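Local atomic coordinates of Lysine/ornithine decarboxylase (Selenomonas ruminantium, PDB entry 5GJO), a protein that decarboxylates both L-lysine and L-ornithine, to cadaverine and putrescine, with pyridoxal 5'-phosphate as cofactor. Residues 180-186 / 219-223; 186-192 / 236-240; 281-287 / 316-322; 304-310 / 331-337. The protein carries 2 engineered substitutions. All coordinates share one frame; numbering follows the deposited sequence.

In the fold
The four contacts fall into two groups, one in each part of the chain. Interactions 1 and 2 belong to the pyridoxal phosphate-binding α/β barrel and share L186; their centres lie about 10 Å apart, and Y191 of interaction 2 hydrogen-bonds G219 of interaction 1. Interactions 3 and 4, later in the chain, have centres about 9 Å apart and join through the adjacent antiparallel strands 315-320 and 329-336 of the mixed sheet. Within each group the segments alternate along the chain. Interactions 1 and 4 are about 27 Å apart between centres, yet the engineered disulfide C226-C303 ties the chain just after 219-223 to that just before 304-310, linking barrel to sheet.

Interaction 1: 180-186 / 219-223; sequences HVGSQSL and GGFPV. With PLP (pyridoxal-5'-phosphate), chain H.
The H180 ring carries the backbone N of G219 over one face, 3.2 Å above its plane and toward the rim, while its edge is occupied at both nitrogens. This is the phosphate end of the cofactor pocket of a TIM-type α/β barrel, built from the loops that follow strands 173-178 and 214-216. At the edge, ND1 of H180 accepts from G182 N at 3.0 Å, and its NE2 donates to the ester oxygen O4P of PLP at 3.1 Å. With CG turned opposite the backbone N (chi1 -162°), the ring swings across to the glycines, and the two bonds fix its rotation. An alanine at H180 is likely to deprive O4P of this donor and leave G182 N without its acceptor.

The phosphate is gripped from both loops. G220 N points almost straight at PLP O1P (2.9 Å, 176°), S183 OG donates to O2P at 2.6 Å, and R259 holds both S183 OG and the cofactor. A side chain on G219 would strike O1P, and one on G220 would run into G182 O, which explains the bare backbone here.

Further out, the Q184 amide lies against P222 and pairs with one residue's backbone: its NE2 reaches V223 O at 2.9 Å, nearly in the amide plane, and V223 N returns a bond to its OE1, also 2.9 Å. S185 N bonds G220 O at 2.9 Å. Between the loops and the phosphate, a water accepts from Q184 N and donates to F221 O and PLP O2P.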
# COMPACT_ATOMS: atom_id res chain seq x y z
N HIS A 180 3.58 -4.74 -24.18
CA HIS A 180 3.48 -5.60 -22.95
C HIS A 180 2.09 -6.23 -23.07
O HIS A 180 1.08 -5.51 -23.19
CB HIS A 180 3.65 -4.82 -21.70
CG HIS A 180 3.97 -5.66 -20.51
ND1 HIS A 180 3.22 -6.76 -20.20
CD2 HIS A 180 4.94 -5.58 -19.57
CE1 HIS A 180 3.66 -7.30 -19.07
NE2 HIS A 180 4.71 -6.61 -18.66
N VAL A 181 2.07 -7.53 -23.04
CA VAL A 181 0.80 -8.26 -23.23
C VAL A 181 -0.14 -8.19 -22.00
O VAL A 181 -1.35 -8.51 -22.09
CB VAL A 181 1.00 -9.72 -23.65
CG1 VAL A 181 1.74 -9.87 -24.96
CG2 VAL A 181 1.60 -10.57 -22.56
N GLY A 182 0.44 -7.78 -20.89
CA GLY A 182 -0.23 -7.73 -19.60
C GLY A 182 0.44 -8.65 -18.59
O GLY A 182 1.18 -9.51 -18.96
N SER A 183 0.20 -8.40 -17.31
CA SER A 183 0.85 -9.17 -16.25
C SER A 183 0.16 -10.49 -15.94
O SER A 183 -1.04 -10.59 -16.01
CB SER A 183 1.09 -8.35 -14.99
OG SER A 183 2.08 -8.93 -14.19
N GLN A 184 0.95 -11.48 -15.56
CA GLN A 184 0.45 -12.81 -15.32
C GLN A 184 -0.35 -13.29 -16.52
O GLN A 184 -1.51 -13.49 -16.43
CB GLN A 184 -0.37 -12.90 -14.03
CG GLN A 184 -0.80 -14.32 -13.69
CD GLN A 184 0.31 -15.17 -13.09
OE1 GLN A 184 1.45 -14.78 -13.05
NE2 GLN A 184 -0.05 -16.36 -12.62
N SER A 185 0.32 -13.37 -17.66
CA SER A 185 -0.31 -13.82 -18.86
C SER A 185 -0.30 -15.34 -18.92
O SER A 185 0.74 -15.95 -18.81
CB SER A 185 0.41 -13.26 -20.09
OG SER A 185 -0.12 -13.79 -21.25
N LEU A 186 -1.47 -15.92 -19.09
CA LEU A 186 -1.58 -17.35 -19.31
C LEU A 186 -1.71 -17.65 -20.80
O LEU A 186 -1.92 -18.76 -21.17
CB LEU A 186 -2.74 -17.95 -18.50
CG LEU A 186 -2.75 -17.58 -17.01
CD1 LEU A 186 -3.91 -18.19 -16.25
CD2 LEU A 186 -1.45 -17.97 -16.36
N GLY A 219 7.02 -8.00 -20.53
CA GLY A 219 7.10 -9.10 -19.58
C GLY A 219 5.88 -9.96 -19.66
O GLY A 219 5.36 -10.23 -20.76
N GLY A 220 5.32 -10.28 -18.48
CA GLY A 220 4.07 -11.00 -18.33
C GLY A 220 4.18 -12.49 -18.10
O GLY A 220 3.18 -13.14 -17.90
N PHE A 221 5.40 -13.00 -18.13
CA PHE A 221 5.60 -14.40 -17.86
C PHE A 221 5.00 -14.70 -16.43
O PHE A 221 5.28 -13.96 -15.51
CB PHE A 221 7.08 -14.73 -17.91
CG PHE A 221 7.76 -14.26 -19.17
CD1 PHE A 221 7.59 -14.93 -20.31
CD2 PHE A 221 8.43 -13.06 -19.17
CE1 PHE A 221 8.20 -14.48 -21.49
CE2 PHE A 221 8.99 -12.57 -20.33
CZ PHE A 221 8.90 -13.29 -21.47
N PRO A 222 4.23 -15.79 -16.28
CA PRO A 222 3.48 -16.00 -15.06
C PRO A 222 4.21 -16.75 -14.00
O PRO A 222 5.23 -17.37 -14.24
CB PRO A 222 2.24 -16.72 -15.56
CG PRO A 222 2.80 -17.60 -16.61
CD PRO A 222 3.68 -16.59 -17.36
N VAL A 223 3.70 -16.64 -12.82
CA VAL A 223 4.25 -17.37 -11.62
C VAL A 223 3.06 -18.13 -10.94
O VAL A 223 1.90 -17.66 -10.99
CB VAL A 223 4.78 -16.24 -10.72
CG1 VAL A 223 4.84 -16.55 -9.21
CG2 VAL A 223 6.09 -15.68 -11.28
N1 PLP H . 8.05 -3.88 -18.06
C2 PLP H . 7.07 -2.95 -18.02
C2A PLP H . 7.17 -1.72 -18.88
C3 PLP H . 5.90 -3.14 -17.14
O3 PLP H . 4.89 -2.22 -17.08
C4 PLP H . 5.85 -4.37 -16.31
C4A PLP H . 4.72 -4.65 -15.40
O4A PLP H . 4.04 -3.73 -14.97
C5 PLP H . 6.99 -5.31 -16.45
C6 PLP H . 8.03 -5.00 -17.32
C5A PLP H . 7.02 -6.59 -15.64
O4P PLP H . 5.80 -7.30 -15.83
P PLP H . 5.64 -8.80 -15.29
O1P PLP H . 6.68 -9.58 -16.05
O2P PLP H . 4.22 -9.17 -15.63
O3P PLP H . 5.92 -8.69 -13.81
O HOH W 1 4.58 -8.71 -22.84
O HOH W 2 3.65 -11.65 -14.87

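Interaction 2: 186-192 / 236-240; sequences LSTAAYE and MMEAI. With SO4 (sulfate ion), chain C.
T188 and M236 come within 5.7 Å between CA atoms, and E192 and I240 within 6.4 Å, so the start of helix 189-207 runs beside helix 233-247 in the same direction, as successive outer helices of an α/β barrel do. I240 CD1 sits over one face of the Y191 ring, 3.7 Å from its centroid and 17° off the normal, a CH-pi contact. I240 reaches it because CG1 lies beside the backbone N (chi1 -64°) and the chain runs on extended. The far end of the same ring hydrogen-bonds G219 O through its hydroxyl.

T188 and M236 lie alongside each other, running opposite ways: OG1 of T188 is 3.5 Å from M236 CG, and T188 CG2 meets A239 CB at 3.8 Å. The bend near the end of M236 brings CE within 3.6 Å of S187 O.

At the helix start, S187 OG accepts a capping bond from A190 N and donates to O4 of a sulfate, probably from the crystallisation liquor. A189 N and, weakly, T188 N bond its O1, so the helix's partial positive charge probably helps K144 hold it. Beside this, a water donates to E192 OE1 at 2.7 Å and to A239 O.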
# COMPACT_ATOMS: atom_id res chain seq x y z
N LEU A 186 -1.47 -15.92 -19.09
CA LEU A 186 -1.58 -17.35 -19.31
C LEU A 186 -1.71 -17.65 -20.80
O LEU A 186 -1.92 -18.76 -21.17
CB LEU A 186 -2.74 -17.95 -18.50
CG LEU A 186 -2.75 -17.58 -17.01
CD1 LEU A 186 -3.91 -18.19 -16.25
CD2 LEU A 186 -1.45 -17.97 -16.36
N SER A 187 -1.57 -16.62 -21.63
CA SER A 187 -1.60 -16.76 -23.09
C SER A 187 -0.23 -16.67 -23.70
O SER A 187 0.52 -15.79 -23.40
CB SER A 187 -2.51 -15.68 -23.74
OG SER A 187 -2.45 -15.75 -25.18
N THR A 188 0.14 -17.70 -24.46
CA THR A 188 1.30 -17.66 -25.37
C THR A 188 0.96 -16.95 -26.69
O THR A 188 1.76 -16.12 -27.24
CB THR A 188 1.79 -19.05 -25.61
OG1 THR A 188 2.25 -19.60 -24.37
CG2 THR A 188 2.91 -19.09 -26.60
N ALA A 189 -0.25 -17.19 -27.17
CA ALA A 189 -0.73 -16.57 -28.43
C ALA A 189 -0.68 -15.06 -28.45
O ALA A 189 -0.46 -14.44 -29.53
CB ALA A 189 -2.16 -17.00 -28.75
N ALA A 190 -0.89 -14.43 -27.31
CA ALA A 190 -0.84 -12.99 -27.26
C ALA A 190 0.54 -12.50 -27.68
O ALA A 190 0.65 -11.53 -28.36
CB ALA A 190 -1.17 -12.49 -25.87
N TYR A 191 1.59 -13.18 -27.23
CA TYR A 191 2.93 -12.83 -27.65
C TYR A 191 3.10 -13.06 -29.16
O TYR A 191 3.65 -12.26 -29.85
CB TYR A 191 3.97 -13.64 -26.89
CG TYR A 191 4.04 -13.36 -25.41
CD1 TYR A 191 4.87 -12.39 -24.90
CD2 TYR A 191 3.31 -14.11 -24.52
CE1 TYR A 191 4.96 -12.14 -23.55
CE2 TYR A 191 3.39 -13.88 -23.16
CZ TYR A 191 4.22 -12.88 -22.67
OH TYR A 191 4.31 -12.64 -21.33
N GLU A 192 2.61 -14.19 -29.64
CA GLU A 192 2.76 -14.53 -31.04
C GLU A 192 2.07 -13.54 -31.96
O GLU A 192 2.60 -13.16 -32.98
CB GLU A 192 2.25 -15.94 -31.30
CG GLU A 192 3.09 -17.00 -30.64
CD GLU A 192 2.51 -18.40 -30.72
OE1 GLU A 192 3.29 -19.33 -30.87
OE2 GLU A 192 1.30 -18.56 -30.62
N MET A 236 6.00 -22.19 -23.21
CA MET A 236 5.71 -20.76 -23.50
C MET A 236 6.92 -20.02 -24.04
O MET A 236 6.85 -19.34 -25.13
CB MET A 236 5.17 -20.04 -22.28
CG MET A 236 4.98 -18.53 -22.47
SD MET A 236 4.36 -17.77 -20.94
CE MET A 236 2.58 -17.74 -21.18
N MET A 237 8.05 -20.10 -23.32
CA MET A 237 9.17 -19.36 -23.73
C MET A 237 9.72 -19.86 -25.11
O MET A 237 10.09 -19.01 -25.97
CB MET A 237 10.27 -19.43 -22.69
CG MET A 237 9.86 -18.65 -21.43
SD MET A 237 11.22 -18.58 -20.27
CE MET A 237 10.22 -18.03 -18.86
N GLU A 238 9.74 -21.16 -25.32
CA GLU A 238 10.25 -21.70 -26.57
C GLU A 238 9.41 -21.23 -27.75
O GLU A 238 9.93 -20.96 -28.80
CB GLU A 238 10.31 -23.22 -26.54
CG GLU A 238 11.26 -23.82 -25.53
CD GLU A 238 12.67 -23.97 -26.05
OE1 GLU A 238 12.89 -23.74 -27.25
OE2 GLU A 238 13.56 -24.31 -25.26
N ALA A 239 8.09 -21.18 -27.57
CA ALA A 239 7.13 -20.75 -28.63
C ALA A 239 7.32 -19.28 -28.92
O ALA A 239 7.33 -18.89 -30.11
CB ALA A 239 5.71 -21.02 -28.21
N ILE A 240 7.56 -18.47 -27.91
CA ILE A 240 7.90 -17.05 -28.15
C ILE A 240 9.22 -16.96 -28.94
O ILE A 240 9.35 -16.21 -29.95
CB ILE A 240 7.89 -16.28 -26.87
CG1 ILE A 240 6.51 -16.23 -26.23
CG2 ILE A 240 8.38 -14.87 -27.02
CD1 ILE A 240 6.50 -15.82 -24.77
S SO4 C . -3.44 -19.17 -25.72
O1 SO4 C . -1.95 -19.17 -25.82
O2 SO4 C . -4.01 -20.00 -26.77
O3 SO4 C . -3.67 -19.82 -24.40
O4 SO4 C . -4.04 -17.80 -25.71
O HOH W 3 5.68 -20.07 -31.97

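Interaction 3: 281-287 / 316-322; sequences QPWYILD and PSTFGGP
Strands 283-286 and 315-320 pair in parallel within the large mixed sheet of the β domain. Four backbone bonds knit them: P282 O and Y284 O accept from T318 N and G320 N, while T318 O and G320 O accept from Y284 N and L286 N, the last at 2.8 Å and 176°.

On the sheet face of W283, T318 CG2 stands over the centre of the indole six-membered ring, 3.4 Å from its centroid, in a CH-pi contact. T318 can do this because CG2 lies opposite its backbone N, with OG1 on the other branch (chi1 -69°) to donate to Q281 OE1 at 2.7 Å from well above the amide carbonyl plane. D333 holds the NH2 of the same amide.

The opposite face carries Y284 and F319, whose planes meet at 44°. CD2 of Y284 lies over the F319 ring, 3.6 Å from CZ, and L286 CD1 approaches F319 CD2 at 4.1 Å. A water links Y284 OH, which also hydrogen-bonds L339 N, to S317 OG, which also bonds K315 O.

W283 and I285 pack on T151 and V97 of the second subunit, and G321 O bonds its K152. The pair thus forms part of the dimer-facing β sheet of class-II decarboxylases, leading toward C324, by similarity the proton donor shared between subunits.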
# COMPACT_ATOMS: atom_id res chain seq x y z
N GLN A 281 -15.27 -21.70 13.52
CA GLN A 281 -14.09 -21.44 12.71
C GLN A 281 -13.00 -20.69 13.54
O GLN A 281 -13.16 -19.55 13.85
CB GLN A 281 -14.54 -20.71 11.46
CG GLN A 281 -13.40 -20.23 10.61
CD GLN A 281 -13.62 -20.20 9.15
OE1 GLN A 281 -12.79 -19.70 8.44
NE2 GLN A 281 -14.71 -20.81 8.66
N PRO A 282 -11.88 -21.34 13.88
CA PRO A 282 -10.88 -20.58 14.58
C PRO A 282 -10.29 -19.47 13.73
O PRO A 282 -10.20 -19.63 12.47
CB PRO A 282 -9.79 -21.59 14.87
CG PRO A 282 -10.13 -22.82 14.20
CD PRO A 282 -11.45 -22.68 13.55
N TRP A 283 -9.81 -18.42 14.38
CA TRP A 283 -9.02 -17.36 13.72
C TRP A 283 -7.62 -17.39 14.24
O TRP A 283 -7.36 -17.59 15.45
CB TRP A 283 -9.54 -15.99 13.95
CG TRP A 283 -10.80 -15.61 13.25
CD1 TRP A 283 -11.98 -16.32 13.22
CD2 TRP A 283 -11.06 -14.40 12.51
NE1 TRP A 283 -12.91 -15.65 12.45
CE2 TRP A 283 -12.39 -14.45 12.07
CE3 TRP A 283 -10.29 -13.30 12.18
CZ2 TRP A 283 -12.94 -13.45 11.25
CZ3 TRP A 283 -10.83 -12.33 11.36
CH2 TRP A 283 -12.16 -12.39 10.94
N TYR A 284 -6.70 -17.11 13.36
CA TYR A 284 -5.34 -16.87 13.71
C TYR A 284 -4.92 -15.50 13.19
O TYR A 284 -5.11 -15.21 12.00
CB TYR A 284 -4.46 -17.90 13.03
CG TYR A 284 -4.90 -19.28 13.42
CD1 TYR A 284 -4.73 -19.69 14.73
CD2 TYR A 284 -5.50 -20.14 12.52
CE1 TYR A 284 -5.17 -20.92 15.15
CE2 TYR A 284 -5.88 -21.45 12.91
CZ TYR A 284 -5.74 -21.79 14.24
OH TYR A 284 -6.04 -23.02 14.71
N ILE A 285 -4.29 -14.73 14.07
CA ILE A 285 -3.76 -13.42 13.74
C ILE A 285 -2.28 -13.54 13.53
O ILE A 285 -1.55 -14.03 14.39
CB ILE A 285 -4.06 -12.38 14.86
CG1 ILE A 285 -5.56 -12.27 15.03
CG2 ILE A 285 -3.51 -11.02 14.45
CD1 ILE A 285 -6.33 -12.01 13.79
N LEU A 286 -1.83 -13.12 12.33
CA LEU A 286 -0.39 -13.16 11.96
C LEU A 286 0.29 -11.81 12.13
O LEU A 286 -0.40 -10.85 12.19
CB LEU A 286 -0.22 -13.60 10.48
CG LEU A 286 -0.93 -14.94 10.17
CD1 LEU A 286 -0.73 -15.25 8.70
CD2 LEU A 286 -0.33 -16.02 11.03
N ASP A 287 1.63 -11.79 12.23
CA ASP A 287 2.36 -10.58 12.31
C ASP A 287 2.71 -9.89 11.00
O ASP A 287 3.35 -8.83 11.04
CB ASP A 287 3.51 -10.62 13.31
CG ASP A 287 4.60 -11.65 12.98
OD1 ASP A 287 4.67 -12.19 11.86
OD2 ASP A 287 5.46 -11.89 13.89
N PRO A 316 -11.65 -25.77 8.85
CA PRO A 316 -11.65 -24.47 8.20
C PRO A 316 -11.38 -23.39 9.17
O PRO A 316 -12.02 -23.32 10.28
CB PRO A 316 -13.10 -24.37 7.57
CG PRO A 316 -13.43 -25.80 7.32
CD PRO A 316 -12.90 -26.53 8.52
N SER A 317 -10.43 -22.51 8.76
CA SER A 317 -9.89 -21.45 9.64
C SER A 317 -9.73 -20.13 8.90
O SER A 317 -9.54 -20.11 7.70
CB SER A 317 -8.58 -21.88 10.24
OG SER A 317 -8.64 -23.20 10.85
N THR A 318 -9.78 -19.02 9.65
CA THR A 318 -9.54 -17.72 9.12
C THR A 318 -8.19 -17.16 9.60
O THR A 318 -7.85 -17.38 10.76
CB THR A 318 -10.69 -16.82 9.48
OG1 THR A 318 -11.89 -17.22 8.76
CG2 THR A 318 -10.45 -15.34 9.14
N PHE A 319 -7.47 -16.44 8.72
CA PHE A 319 -6.20 -15.83 9.06
C PHE A 319 -6.36 -14.36 8.81
O PHE A 319 -6.81 -13.98 7.70
CB PHE A 319 -5.07 -16.39 8.16
CG PHE A 319 -4.69 -17.80 8.51
CD1 PHE A 319 -5.43 -18.86 8.05
CD2 PHE A 319 -3.60 -18.05 9.32
CE1 PHE A 319 -5.04 -20.14 8.38
CE2 PHE A 319 -3.21 -19.34 9.63
CZ PHE A 319 -4.01 -20.38 9.20
N GLY A 320 -5.93 -13.55 9.78
CA GLY A 320 -5.97 -12.08 9.61
C GLY A 320 -4.59 -11.56 9.92
O GLY A 320 -3.76 -12.24 10.55
N GLY A 321 -4.39 -10.33 9.48
CA GLY A 321 -3.15 -9.62 9.75
C GLY A 321 -3.21 -8.85 11.06
O GLY A 321 -4.19 -8.89 11.79
N PRO A 322 -2.14 -8.11 11.36
CA PRO A 322 -1.96 -7.52 12.67
C PRO A 322 -2.53 -6.12 12.84
O PRO A 322 -2.42 -5.54 13.93
CB PRO A 322 -0.42 -7.45 12.80
CG PRO A 322 0.03 -7.20 11.36
CD PRO A 322 -0.90 -8.12 10.56
O HOH W 4 -7.43 -24.58 12.84

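Interaction 4: 304-310 / 331-337; sequences YPLHCFG and YRDFMAP
L306 CD2 sits in the corner made by two aromatic rings, over one face of each: centrally over F334, 4.0 Å from its centroid and 13° off the normal, and toward the rim of Y331, with Y331 CE1 at 3.7 Å. L306 gets there by holding CG opposite its backbone N (chi1 174°), which sends the branch across to the second segment; its CB also nears Y331 CZ at 3.7 Å.

The Y331 ring meets Y304 O at its edge, and the hydroxyl donates to that carbonyl at 2.8 Å, coming from 48° above the carbonyl plane. A phenylalanine at Y331 would probably leave Y304 O without this donor and the loop at Y304 less firmly tied to the strand of Y331.

C308 SG stands obliquely to the F334 ring, 4.1 Å from CE1, a sulfur-aromatic contact, and lies 4.2 Å from A336 CB. C308 CB packs on P337 CD at 3.7 Å. A G1 beta bulge at D333 and F334, opposite S317, coincides with the corner the chain turns just before F334 joins the packing.

Apart from the single Y331 hydroxyl bond, apolar CH-pi, sulfur-aromatic and van der Waals contacts join the segments, so the shape fit of L306 and C308 against the rings and P337 holds them together.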
# COMPACT_ATOMS: atom_id res chain seq x y z
N TYR A 304 -1.86 -16.13 -2.27
CA TYR A 304 -0.55 -16.71 -2.05
C TYR A 304 -0.66 -18.09 -1.40
O TYR A 304 -1.56 -18.32 -0.60
CB TYR A 304 0.32 -15.81 -1.12
CG TYR A 304 0.54 -14.48 -1.78
CD1 TYR A 304 1.60 -14.28 -2.66
CD2 TYR A 304 -0.31 -13.44 -1.53
CE1 TYR A 304 1.75 -13.03 -3.32
CE2 TYR A 304 -0.16 -12.20 -2.17
CZ TYR A 304 0.81 -12.03 -3.09
OH TYR A 304 0.91 -10.79 -3.74
N PRO A 305 0.25 -19.02 -1.70
CA PRO A 305 0.21 -20.34 -1.07
C PRO A 305 0.68 -20.27 0.39
O PRO A 305 1.85 -20.08 0.62
CB PRO A 305 1.21 -21.19 -1.87
CG PRO A 305 1.62 -20.34 -2.95
CD PRO A 305 1.29 -18.94 -2.74
N LEU A 306 -0.22 -20.57 1.31
CA LEU A 306 0.03 -20.63 2.73
C LEU A 306 0.30 -22.04 3.16
O LEU A 306 -0.47 -22.94 2.82
CB LEU A 306 -1.18 -20.01 3.48
CG LEU A 306 -1.13 -20.13 4.99
CD1 LEU A 306 0.04 -19.32 5.61
CD2 LEU A 306 -2.41 -19.61 5.51
N HIS A 307 1.34 -22.26 3.95
CA HIS A 307 1.70 -23.55 4.51
C HIS A 307 1.72 -23.48 6.01
O HIS A 307 2.47 -22.70 6.59
CB HIS A 307 3.06 -24.06 3.98
CG HIS A 307 3.14 -24.03 2.49
ND1 HIS A 307 3.65 -22.95 1.75
CD2 HIS A 307 2.64 -24.88 1.57
CE1 HIS A 307 3.50 -23.19 0.46
NE2 HIS A 307 2.87 -24.33 0.32
N CYS A 308 0.94 -24.35 6.65
CA CYS A 308 0.91 -24.45 8.12
C CYS A 308 1.61 -25.72 8.50
O CYS A 308 1.56 -26.71 7.79
CB CYS A 308 -0.53 -24.48 8.64
SG CYS A 308 -1.48 -23.01 8.20
N PHE A 309 2.22 -25.77 9.62
CA PHE A 309 2.92 -27.02 10.01
C PHE A 309 2.09 -27.71 11.16
O PHE A 309 1.43 -27.04 11.98
CB PHE A 309 4.36 -26.66 10.41
CG PHE A 309 5.19 -26.01 9.33
CD1 PHE A 309 5.68 -26.74 8.26
CD2 PHE A 309 5.44 -24.64 9.34
CE1 PHE A 309 6.43 -26.18 7.27
CE2 PHE A 309 6.19 -24.08 8.32
CZ PHE A 309 6.65 -24.82 7.28
N GLY A 310 2.15 -29.03 11.27
CA GLY A 310 1.40 -29.80 12.30
C GLY A 310 0.67 -30.94 11.65
O GLY A 310 0.09 -30.74 10.56
N TYR A 331 -7.14 -14.99 4.67
CA TYR A 331 -7.75 -16.27 4.21
C TYR A 331 -8.95 -16.56 5.08
O TYR A 331 -8.91 -16.34 6.29
CB TYR A 331 -6.78 -17.41 4.31
CG TYR A 331 -5.50 -17.29 3.59
CD1 TYR A 331 -4.40 -16.62 4.19
CD2 TYR A 331 -5.32 -17.82 2.33
CE1 TYR A 331 -3.17 -16.53 3.56
CE2 TYR A 331 -4.07 -17.71 1.67
CZ TYR A 331 -3.03 -17.01 2.29
OH TYR A 331 -1.80 -16.86 1.73
N ARG A 332 -10.00 -17.14 4.44
CA ARG A 332 -11.20 -17.64 5.13
C ARG A 332 -11.46 -19.09 4.70
O ARG A 332 -11.09 -19.50 3.58
CB ARG A 332 -12.40 -16.76 4.76
CG ARG A 332 -12.29 -15.34 5.27
CD ARG A 332 -13.52 -14.55 4.82
NE ARG A 332 -13.61 -13.20 5.47
CZ ARG A 332 -13.18 -12.09 4.88
NH1 ARG A 332 -12.58 -12.11 3.66
NH2 ARG A 332 -13.30 -10.92 5.49
N ASP A 333 -11.96 -19.88 5.62
CA ASP A 333 -12.31 -21.32 5.34
C ASP A 333 -11.12 -22.08 4.83
O ASP A 333 -11.21 -22.92 3.97
CB ASP A 333 -13.51 -21.39 4.42
CG ASP A 333 -14.66 -20.59 4.95
OD1 ASP A 333 -15.18 -20.88 6.00
OD2 ASP A 333 -15.07 -19.62 4.32
N PHE A 334 -9.96 -21.79 5.41
CA PHE A 334 -8.69 -22.39 5.00
C PHE A 334 -8.45 -23.59 5.88
O PHE A 334 -8.46 -23.47 7.10
CB PHE A 334 -7.55 -21.33 5.15
CG PHE A 334 -6.20 -21.83 4.72
CD1 PHE A 334 -5.45 -22.65 5.57
CD2 PHE A 334 -5.78 -21.61 3.41
CE1 PHE A 334 -4.21 -23.17 5.15
CE2 PHE A 334 -4.51 -22.10 2.99
CZ PHE A 334 -3.77 -22.88 3.86
N MET A 335 -8.25 -24.78 5.31
CA MET A 335 -8.04 -25.97 6.13
C MET A 335 -6.66 -25.95 6.82
O MET A 335 -5.63 -25.99 6.13
CB MET A 335 -8.16 -27.27 5.30
CG MET A 335 -9.54 -27.56 4.85
SD MET A 335 -10.57 -28.06 6.29
CE MET A 335 -9.84 -29.58 6.73
N ALA A 336 -6.67 -25.84 8.13
CA ALA A 336 -5.52 -25.65 8.93
C ALA A 336 -5.56 -26.51 10.18
O ALA A 336 -6.65 -26.73 10.78
CB ALA A 336 -5.33 -24.17 9.30
N PRO A 337 -4.35 -26.98 10.60
CA PRO A 337 -4.28 -27.61 11.89
C PRO A 337 -4.48 -26.66 13.01
O PRO A 337 -4.62 -25.42 12.77
CB PRO A 337 -2.91 -28.25 11.89
CG PRO A 337 -2.11 -27.30 11.10
CD PRO A 337 -3.01 -26.81 10.02